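Long-range contact in toll-like receptor 6, Variable lymphocyte receptor B (Mus musculus, PDB 3A79), which probably senses bacterial diacylated lipopeptides together with Toll-like receptor 2, here as a receptor ectodomain fused to part of a hagfish lymphocyte receptor: residues 235-248 / 267-279. Residues are numbered along the deposited sequence; the frame is centred on the assembly and turned at random.
Sequences CQRLMTFLSELTRG and VKLFQFFWPRPVE
Cys235 opens the contact in the Toll-like receptor part: its SG, disulfide-bonded to Cys265 in the next helix, lies 4.0 Å from Lys268 CD, along the aliphatic part of the lysine. Leu238 meets Leu269 at about a right angle through their methyls, beside Leu225 and Ile228 of strand 222-229. The Met239 and Phe272 side chains run antiparallel alongside one another; a turn at the last torsion (chi3 67°) brings Met239 CE to 3.7 Å from Phe272 CB. Met239 SD lies 5.4 Å from the centroid of the Phe272 ring, an oblique Met-aromatic contact. One ring face carries Met239 CA near its rim, the opposite face Arg276 NE, and Leu242 CB approaches Phe272 CZ at 3.7 Å. Without the ring, as with an alanine here, a gap is likely to open between Met239 and Leu242, and the Arg276 guanidinium would probably lose the face it lies against. Farther along, that group turns to Ser243, giving weak hydrogen bonds from Arg276 NH1 to Ser243 O (2.9 Å) and from Arg276 NH2 to Ser243 OG (3.3 Å). Gly248 CA packs on Pro277 CG at 3.5 Å. The axes of segments 235-246 and 267-273, 20° from parallel and 10.7 Å apart at closest approach, fit neighbouring convex-side helices of a leucine-rich-repeat solenoid. The chemistry implies cohesion chiefly through apolar and aromatic packing, with the arginine supplying a weak polar link at Ser243.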
ATOM      1  N   CYS B 235      13.535  -5.696 -34.702  1.00 77.57           N
ATOM      2  CA  CYS B 235      12.646  -4.559 -34.479  1.00 76.82           C
ATOM      3  C   CYS B 235      12.126  -4.031 -35.810  1.00 74.42           C
ATOM      4  O   CYS B 235      10.915  -3.902 -35.998  1.00 59.63           O
ATOM      5  CB  CYS B 235      13.358  -3.434 -33.710  1.00 81.97           C
ATOM      6  SG  CYS B 235      12.252  -2.152 -33.011  1.00 82.99           S
ATOM      7  N   GLN B 236      13.047  -3.748 -36.735  1.00 74.82           N
ATOM      8  CA  GLN B 236      12.686  -3.160 -38.023  1.00 62.16           C
ATOM      9  C   GLN B 236      11.810  -4.073 -38.881  1.00 61.64           C
ATOM     10  O   GLN B 236      10.930  -3.592 -39.596  1.00 63.41           O
ATOM     11  CB  GLN B 236      13.936  -2.729 -38.795  1.00 65.17           C
ATOM     12  CG  GLN B 236      13.659  -2.163 -40.186  1.00 64.68           C
ATOM     13  CD  GLN B 236      13.014  -0.776 -40.168  1.00 64.74           C
ATOM     14  OE1 GLN B 236      13.517   0.149 -39.526  1.00 63.36           O
ATOM     15  NE2 GLN B 236      11.906  -0.624 -40.899  1.00 55.18           N
ATOM     16  N   ARG B 237      12.051  -5.379 -38.816  1.00 63.78           N
ATOM     17  CA  ARG B 237      11.193  -6.346 -39.511  1.00 71.80           C
ATOM     18  C   ARG B 237       9.707  -6.086 -39.240  1.00 66.62           C
ATOM     19  O   ARG B 237       8.889  -6.113 -40.172  1.00 65.11           O
ATOM     20  CB  ARG B 237      11.542  -7.777 -39.102  1.00 77.18           C
ATOM     21  CG  ARG B 237      11.174  -8.858 -40.113  1.00 77.36           C
ATOM     22  CD  ARG B 237      12.418  -9.382 -40.837  1.00102.16           C
ATOM     23  NE  ARG B 237      12.400 -10.842 -40.963  1.00121.44           N
ATOM     24  CZ  ARG B 237      13.092 -11.681 -40.191  1.00126.35           C
ATOM     25  NH1 ARG B 237      13.883 -11.215 -39.227  1.00129.40           N
ATOM     26  NH2 ARG B 237      13.001 -12.991 -40.389  1.00118.07           N
ATOM     27  N   LEU B 238       9.370  -5.840 -37.967  1.00 52.26           N
ATOM     28  CA  LEU B 238       7.994  -5.537 -37.570  1.00 48.69           C
ATOM     29  C   LEU B 238       7.507  -4.193 -38.084  1.00 62.90           C
ATOM     30  O   LEU B 238       6.363  -4.074 -38.514  1.00 70.26           O
ATOM     31  CB  LEU B 238       7.817  -5.560 -36.052  1.00 43.93           C
ATOM     32  CG  LEU B 238       6.391  -5.148 -35.647  1.00 47.91           C
ATOM     33  CD1 LEU B 238       5.379  -6.146 -36.190  1.00 43.75           C
ATOM     34  CD2 LEU B 238       6.219  -4.993 -34.156  1.00 39.33           C
ATOM     35  N   MET B 239       8.366  -3.179 -38.017  1.00 65.64           N
ATOM     36  CA  MET B 239       8.002  -1.841 -38.484  1.00 63.90           C
ATOM     37  C   MET B 239       7.722  -1.817 -39.985  1.00 66.96           C
ATOM     38  O   MET B 239       6.833  -1.101 -40.446  1.00 69.48           O
ATOM     39  CB  MET B 239       9.070  -0.810 -38.101  1.00 68.39           C
ATOM     40  CG  MET B 239       8.896  -0.211 -36.692  1.00 61.72           C
ATOM     41  SD  MET B 239      10.340   0.727 -36.144  1.00 76.97           S
ATOM     42  CE  MET B 239      10.329   2.117 -37.279  1.00137.20           C
ATOM     43  N   THR B 240       8.479  -2.613 -40.736  1.00 65.52           N
ATOM     44  CA  THR B 240       8.260  -2.766 -42.173  1.00 59.14           C
ATOM     45  C   THR B 240       6.941  -3.476 -42.479  1.00 69.15           C
ATOM     46  O   THR B 240       6.172  -3.057 -43.360  1.00 59.93           O
ATOM     47  CB  THR B 240       9.362  -3.602 -42.808  1.00 58.08           C
ATOM     48  OG1 THR B 240      10.626  -2.946 -42.641  1.00 62.49           O
ATOM     49  CG2 THR B 240       9.072  -3.800 -44.261  1.00 47.01           C
ATOM     50  N   PHE B 241       6.702  -4.572 -41.763  1.00 73.23           N
ATOM     51  CA  PHE B 241       5.503  -5.361 -41.973  1.00 66.78           C
ATOM     52  C   PHE B 241       4.268  -4.517 -41.684  1.00 69.51           C
ATOM     53  O   PHE B 241       3.226  -4.677 -42.332  1.00 76.11           O
ATOM     54  CB  PHE B 241       5.531  -6.618 -41.102  1.00 61.96           C
ATOM     55  CG  PHE B 241       4.215  -7.347 -41.040  1.00 67.59           C
ATOM     56  CD1 PHE B 241       3.915  -8.347 -41.952  1.00 74.66           C
ATOM     57  CD2 PHE B 241       3.277  -7.033 -40.064  1.00 63.45           C
ATOM     58  CE1 PHE B 241       2.699  -9.021 -41.891  1.00 75.67           C
ATOM     59  CE2 PHE B 241       2.058  -7.701 -40.004  1.00 65.30           C
ATOM     60  CZ  PHE B 241       1.767  -8.695 -40.916  1.00 63.54           C
ATOM     61  N   LEU B 242       4.397  -3.610 -40.720  1.00 68.01           N
ATOM     62  CA  LEU B 242       3.280  -2.779 -40.279  1.00 74.49           C
ATOM     63  C   LEU B 242       3.080  -1.631 -41.243  1.00 71.32           C
ATOM     64  O   LEU B 242       1.961  -1.154 -41.441  1.00 62.21           O
ATOM     65  CB  LEU B 242       3.549  -2.191 -38.888  1.00 66.33           C
ATOM     66  CG  LEU B 242       3.312  -2.985 -37.612  1.00 49.22           C
ATOM     67  CD1 LEU B 242       3.932  -2.264 -36.431  1.00 48.52           C
ATOM     68  CD2 LEU B 242       1.846  -3.153 -37.390  1.00 50.38           C
ATOM     69  N   SER B 243       4.187  -1.183 -41.822  1.00 75.76           N
ATOM     70  CA  SER B 243       4.193  -0.001 -42.675  1.00 83.51           C
ATOM     71  C   SER B 243       3.059   0.029 -43.690  1.00 81.03           C
ATOM     72  O   SER B 243       2.451   1.072 -43.898  1.00 88.22           O
ATOM     73  CB  SER B 243       5.532   0.143 -43.391  1.00 88.22           C
ATOM     74  OG  SER B 243       5.423   1.088 -44.442  1.00102.99           O
ATOM     75  N   GLU B 244       2.768  -1.108 -44.312  1.00 73.18           N
ATOM     76  CA  GLU B 244       1.773  -1.148 -45.380  1.00 72.61           C
ATOM     77  C   GLU B 244       0.330  -1.431 -44.918  1.00 78.54           C
ATOM     78  O   GLU B 244      -0.626  -1.071 -45.604  1.00 88.46           O
ATOM     79  CB  GLU B 244       2.205  -2.131 -46.464  1.00 76.03           C
ATOM     80  CG  GLU B 244       1.626  -1.830 -47.839  1.00 94.99           C
ATOM     81  CD  GLU B 244       2.025  -0.461 -48.360  1.00110.34           C
ATOM     82  OE1 GLU B 244       3.192  -0.051 -48.145  1.00114.08           O
ATOM     83  OE2 GLU B 244       1.169   0.202 -48.987  1.00113.20           O
ATOM     84  N   LEU B 245       0.165  -2.073 -43.766  1.00 75.41           N
ATOM     85  CA  LEU B 245      -1.169  -2.251 -43.198  1.00 79.73           C
ATOM     86  C   LEU B 245      -1.607  -0.927 -42.587  1.00 80.57           C
ATOM     87  O   LEU B 245      -2.781  -0.695 -42.321  1.00 77.79           O
ATOM     88  CB  LEU B 245      -1.171  -3.354 -42.134  1.00 77.15           C
ATOM     89  CG  LEU B 245      -0.816  -4.766 -42.611  1.00 77.59           C
ATOM     90  CD1 LEU B 245      -0.399  -5.651 -41.457  1.00 72.73           C
ATOM     91  CD2 LEU B 245      -1.974  -5.395 -43.351  1.00 82.35           C
ATOM     92  N   THR B 246      -0.634  -0.048 -42.399  1.00 82.54           N
ATOM     93  CA  THR B 246      -0.835   1.186 -41.659  1.00 81.33           C
ATOM     94  C   THR B 246      -0.916   2.446 -42.523  1.00 92.18           C
ATOM     95  O   THR B 246      -1.397   3.486 -42.065  1.00 86.95           O
ATOM     96  CB  THR B 246       0.280   1.358 -40.651  1.00 76.18           C
ATOM     97  OG1 THR B 246      -0.112   0.731 -39.427  1.00 66.93           O
ATOM     98  CG2 THR B 246       0.559   2.827 -40.415  1.00 76.36           C
ATOM     99  N   ARG B 247      -0.431   2.364 -43.761  1.00100.72           N
ATOM    100  CA  ARG B 247      -0.590   3.471 -44.698  1.00 87.57           C
ATOM    101  C   ARG B 247      -2.070   3.819 -44.693  1.00 86.47           C
ATOM    102  O   ARG B 247      -2.929   2.931 -44.652  1.00 81.96           O
ATOM    103  CB  ARG B 247      -0.080   3.108 -46.098  1.00 81.54           C
ATOM    104  CG  ARG B 247       1.447   3.227 -46.244  1.00 98.47           C
ATOM    105  CD  ARG B 247       1.935   2.978 -47.666  1.00107.46           C
ATOM    106  NE  ARG B 247       1.249   3.833 -48.631  1.00124.64           N
ATOM    107  CZ  ARG B 247       1.455   3.801 -49.946  1.00141.97           C
ATOM    108  NH1 ARG B 247       2.337   2.953 -50.467  1.00147.29           N
ATOM    109  NH2 ARG B 247       0.778   4.619 -50.742  1.00145.73           N
ATOM    110  N   GLY B 248      -2.369   5.107 -44.703  1.00 86.88           N
ATOM    111  CA  GLY B 248      -3.709   5.536 -44.375  1.00 99.26           C
ATOM    112  C   GLY B 248      -4.627   6.106 -45.442  1.00116.28           C
ATOM    113  O   GLY B 248      -4.371   7.178 -46.013  1.00104.87           O
ATOM    114  N   VAL B 267      10.325   2.406 -27.827  1.00 64.67           N
ATOM    115  CA  VAL B 267      10.436   3.815 -28.178  1.00 61.17           C
ATOM    116  C   VAL B 267      10.452   4.014 -29.708  1.00 67.10           C
ATOM    117  O   VAL B 267       9.977   5.028 -30.229  1.00 61.75           O
ATOM    118  CB  VAL B 267      11.678   4.432 -27.512  1.00 49.98           C
ATOM    119  CG1 VAL B 267      11.697   5.937 -27.707  1.00 55.82           C
ATOM    120  CG2 VAL B 267      11.671   4.101 -26.038  1.00 41.02           C
ATOM    121  N   LYS B 268      10.985   3.032 -30.425  1.00 64.33           N
ATOM    122  CA  LYS B 268      10.869   3.015 -31.877  1.00 58.41           C
ATOM    123  C   LYS B 268       9.423   2.758 -32.326  1.00 63.26           C
ATOM    124  O   LYS B 268       8.870   3.498 -33.131  1.00 69.75           O
ATOM    125  CB  LYS B 268      11.811   1.969 -32.473  1.00 52.91           C
ATOM    126  CG  LYS B 268      13.263   2.336 -32.333  1.00 60.83           C
ATOM    127  CD  LYS B 268      14.178   1.323 -32.996  1.00 71.77           C
ATOM    128  CE  LYS B 268      15.606   1.853 -33.064  1.00 72.73           C
ATOM    129  NZ  LYS B 268      16.582   0.816 -33.498  1.00 80.78           N
ATOM    130  N   LEU B 269       8.814   1.706 -31.799  1.00 60.69           N
ATOM    131  CA  LEU B 269       7.423   1.405 -32.097  1.00 59.47           C
ATOM    132  C   LEU B 269       6.518   2.632 -31.959  1.00 68.09           C
ATOM    133  O   LEU B 269       5.743   2.928 -32.862  1.00 61.70           O
ATOM    134  CB  LEU B 269       6.928   0.256 -31.215  1.00 54.09           C
ATOM    135  CG  LEU B 269       7.271  -1.163 -31.669  1.00 47.70           C
ATOM    136  CD1 LEU B 269       6.107  -2.032 -31.336  1.00 53.29           C
ATOM    137  CD2 LEU B 269       7.480  -1.197 -33.160  1.00 58.93           C
ATOM    138  N   PHE B 270       6.611   3.343 -30.836  1.00 79.09           N
ATOM    139  CA  PHE B 270       5.839   4.576 -30.655  1.00 74.38           C
ATOM    140  C   PHE B 270       6.129   5.574 -31.772  1.00 67.43           C
ATOM    141  O   PHE B 270       5.206   6.086 -32.398  1.00 73.08           O
ATOM    142  CB  PHE B 270       6.110   5.239 -29.292  1.00 69.86           C
ATOM    143  CG  PHE B 270       5.669   4.415 -28.114  1.00 60.57           C
ATOM    144  CD1 PHE B 270       6.539   4.163 -27.058  1.00 62.56           C
ATOM    145  CD2 PHE B 270       4.397   3.886 -28.062  1.00 54.88           C
ATOM    146  CE1 PHE B 270       6.148   3.387 -25.972  1.00 59.80           C
ATOM    147  CE2 PHE B 270       3.996   3.105 -26.970  1.00 61.65           C
ATOM    148  CZ  PHE B 270       4.876   2.858 -25.930  1.00 55.25           C
ATOM    149  N   GLN B 271       7.410   5.845 -32.015  1.00 62.07           N
ATOM    150  CA  GLN B 271       7.826   6.832 -33.021  1.00 65.95           C
ATOM    151  C   GLN B 271       7.334   6.470 -34.419  1.00 74.67           C
ATOM    152  O   GLN B 271       7.008   7.346 -35.216  1.00 72.49           O
ATOM    153  CB  GLN B 271       9.350   6.973 -33.053  1.00 64.38           C
ATOM    154  CG  GLN B 271       9.957   7.563 -31.810  1.00 66.71           C
ATOM    155  CD  GLN B 271       9.826   9.063 -31.766  1.00 69.23           C
ATOM    156  OE1 GLN B 271      10.575   9.779 -32.426  1.00 64.06           O
ATOM    157  NE2 GLN B 271       8.877   9.553 -30.972  1.00 76.46           N
ATOM    158  N   PHE B 272       7.306   5.173 -34.712  1.00 78.61           N
ATOM    159  CA  PHE B 272       6.827   4.665 -35.990  1.00 78.24           C
ATOM    160  C   PHE B 272       5.363   5.021 -36.196  1.00 72.34           C
ATOM    161  O   PHE B 272       4.923   5.300 -37.311  1.00 84.60           O
ATOM    162  CB  PHE B 272       7.007   3.145 -36.048  1.00 80.91           C
ATOM    163  CG  PHE B 272       6.222   2.480 -37.141  1.00 75.51           C
ATOM    164  CD1 PHE B 272       6.761   2.344 -38.418  1.00 75.23           C
ATOM    165  CD2 PHE B 272       4.947   1.994 -36.898  1.00 70.34           C
ATOM    166  CE1 PHE B 272       6.043   1.737 -39.431  1.00 71.97           C
ATOM    167  CE2 PHE B 272       4.221   1.386 -37.908  1.00 76.20           C
ATOM    168  CZ  PHE B 272       4.770   1.257 -39.177  1.00 75.07           C
ATOM    169  N   PHE B 273       4.616   5.016 -35.105  1.00 62.68           N
ATOM    170  CA  PHE B 273       3.187   5.226 -35.163  1.00 61.14           C
ATOM    171  C   PHE B 273       2.822   6.698 -35.239  1.00 68.13           C
ATOM    172  O   PHE B 273       1.814   7.063 -35.834  1.00 73.69           O
ATOM    173  CB  PHE B 273       2.519   4.602 -33.942  1.00 45.20           C
ATOM    174  CG  PHE B 273       2.292   3.128 -34.065  1.00 59.28           C
ATOM    175  CD1 PHE B 273       2.891   2.245 -33.183  1.00 68.33           C
ATOM    176  CD2 PHE B 273       1.471   2.624 -35.052  1.00 65.25           C
ATOM    177  CE1 PHE B 273       2.677   0.886 -33.286  1.00 64.88           C
ATOM    178  CE2 PHE B 273       1.262   1.268 -35.162  1.00 72.67           C
ATOM    179  CZ  PHE B 273       1.867   0.399 -34.279  1.00 67.86           C
ATOM    180  N   TRP B 274       3.645   7.540 -34.637  1.00 66.01           N
ATOM    181  CA  TRP B 274       3.259   8.925 -34.395  1.00 71.12           C
ATOM    182  C   TRP B 274       2.864   9.690 -35.677  1.00 70.17           C
ATOM    183  O   TRP B 274       1.865  10.419 -35.701  1.00 66.43           O
ATOM    184  CB  TRP B 274       4.369   9.641 -33.616  1.00 71.47           C
ATOM    185  CG  TRP B 274       3.878  10.344 -32.384  1.00 68.74           C
ATOM    186  CD1 TRP B 274       3.719  11.685 -32.216  1.00 72.63           C
ATOM    187  CD2 TRP B 274       3.485   9.738 -31.153  1.00 66.42           C
ATOM    188  NE1 TRP B 274       3.249  11.952 -30.958  1.00 72.11           N
ATOM    189  CE2 TRP B 274       3.095  10.773 -30.285  1.00 66.97           C
ATOM    190  CE3 TRP B 274       3.421   8.419 -30.701  1.00 70.44           C
ATOM    191  CZ2 TRP B 274       2.649  10.532 -28.992  1.00 73.45           C
ATOM    192  CZ3 TRP B 274       2.982   8.182 -29.418  1.00 69.18           C
ATOM    193  CH2 TRP B 274       2.599   9.231 -28.578  1.00 74.38           C
ATOM    194  N   PRO B 275       3.638   9.516 -36.753  1.00 67.62           N
ATOM    195  CA  PRO B 275       3.320  10.210 -37.999  1.00 72.15           C
ATOM    196  C   PRO B 275       2.111   9.598 -38.710  1.00 80.49           C
ATOM    197  O   PRO B 275       1.447  10.254 -39.515  1.00 93.13           O
ATOM    198  CB  PRO B 275       4.580   9.988 -38.843  1.00 72.02           C
ATOM    199  CG  PRO B 275       5.628   9.490 -37.901  1.00 65.35           C
ATOM    200  CD  PRO B 275       4.883   8.742 -36.871  1.00 65.42           C
ATOM    201  N   ARG B 276       1.827   8.343 -38.401  1.00 75.99           N
ATOM    202  CA  ARG B 276       0.836   7.576 -39.134  1.00 72.26           C
ATOM    203  C   ARG B 276      -0.596   7.847 -38.663  1.00 83.32           C
ATOM    204  O   ARG B 276      -0.807   8.473 -37.618  1.00 84.02           O
ATOM    205  CB  ARG B 276       1.218   6.094 -39.073  1.00 63.80           C
ATOM    206  CG  ARG B 276       2.686   5.905 -39.429  1.00 68.63           C
ATOM    207  CD  ARG B 276       3.066   4.473 -39.718  1.00 74.23           C
ATOM    208  NE  ARG B 276       4.105   4.386 -40.743  1.00 72.91           N
ATOM    209  CZ  ARG B 276       3.893   3.918 -41.971  1.00 77.98           C
ATOM    210  NH1 ARG B 276       2.691   3.485 -42.317  1.00 81.15           N
ATOM    211  NH2 ARG B 276       4.881   3.872 -42.855  1.00 83.17           N
ATOM    212  N   PRO B 277      -1.583   7.410 -39.465  1.00 84.51           N
ATOM    213  CA  PRO B 277      -3.024   7.593 -39.232  1.00 77.35           C
ATOM    214  C   PRO B 277      -3.599   6.661 -38.183  1.00 81.43           C
ATOM    215  O   PRO B 277      -4.549   5.945 -38.476  1.00 93.95           O
ATOM    216  CB  PRO B 277      -3.647   7.238 -40.585  1.00 70.69           C
ATOM    217  CG  PRO B 277      -2.520   7.301 -41.566  1.00 75.60           C
ATOM    218  CD  PRO B 277      -1.323   6.868 -40.806  1.00 78.35           C
ATOM    219  N   VAL B 278      -3.047   6.670 -36.978  1.00 77.81           N
ATOM    220  CA  VAL B 278      -3.590   5.839 -35.916  1.00 73.88           C
ATOM    221  C   VAL B 278      -4.184   6.715 -34.815  1.00 75.97           C
ATOM    222  O   VAL B 278      -3.472   7.497 -34.178  1.00 64.91           O
ATOM    223  CB  VAL B 278      -2.524   4.883 -35.351  1.00 64.90           C
ATOM    224  CG1 VAL B 278      -3.100   4.063 -34.217  1.00 69.52           C
ATOM    225  CG2 VAL B 278      -1.996   3.974 -36.453  1.00 54.01           C
ATOM    226  N   GLU B 279      -5.498   6.587 -34.619  1.00 84.39           N
ATOM    227  CA  GLU B 279      -6.242   7.402 -33.655  1.00 83.68           C
ATOM    228  C   GLU B 279      -6.175   6.819 -32.245  1.00 79.20           C
ATOM    229  O   GLU B 279      -5.877   7.524 -31.282  1.00 83.25           O
ATOM    230  CB  GLU B 279      -7.707   7.558 -34.091  1.00 83.43           C
ATOM    231  CG  GLU B 279      -8.436   8.717 -33.414  1.00 82.36           C
ATOM    232  CD  GLU B 279      -9.928   8.756 -33.726  1.00 86.87           C
ATOM    233  OE1 GLU B 279     -10.514   7.696 -34.061  1.00 78.90           O
ATOM    234  OE2 GLU B 279     -10.515   9.858 -33.619  1.00 90.67           O
TER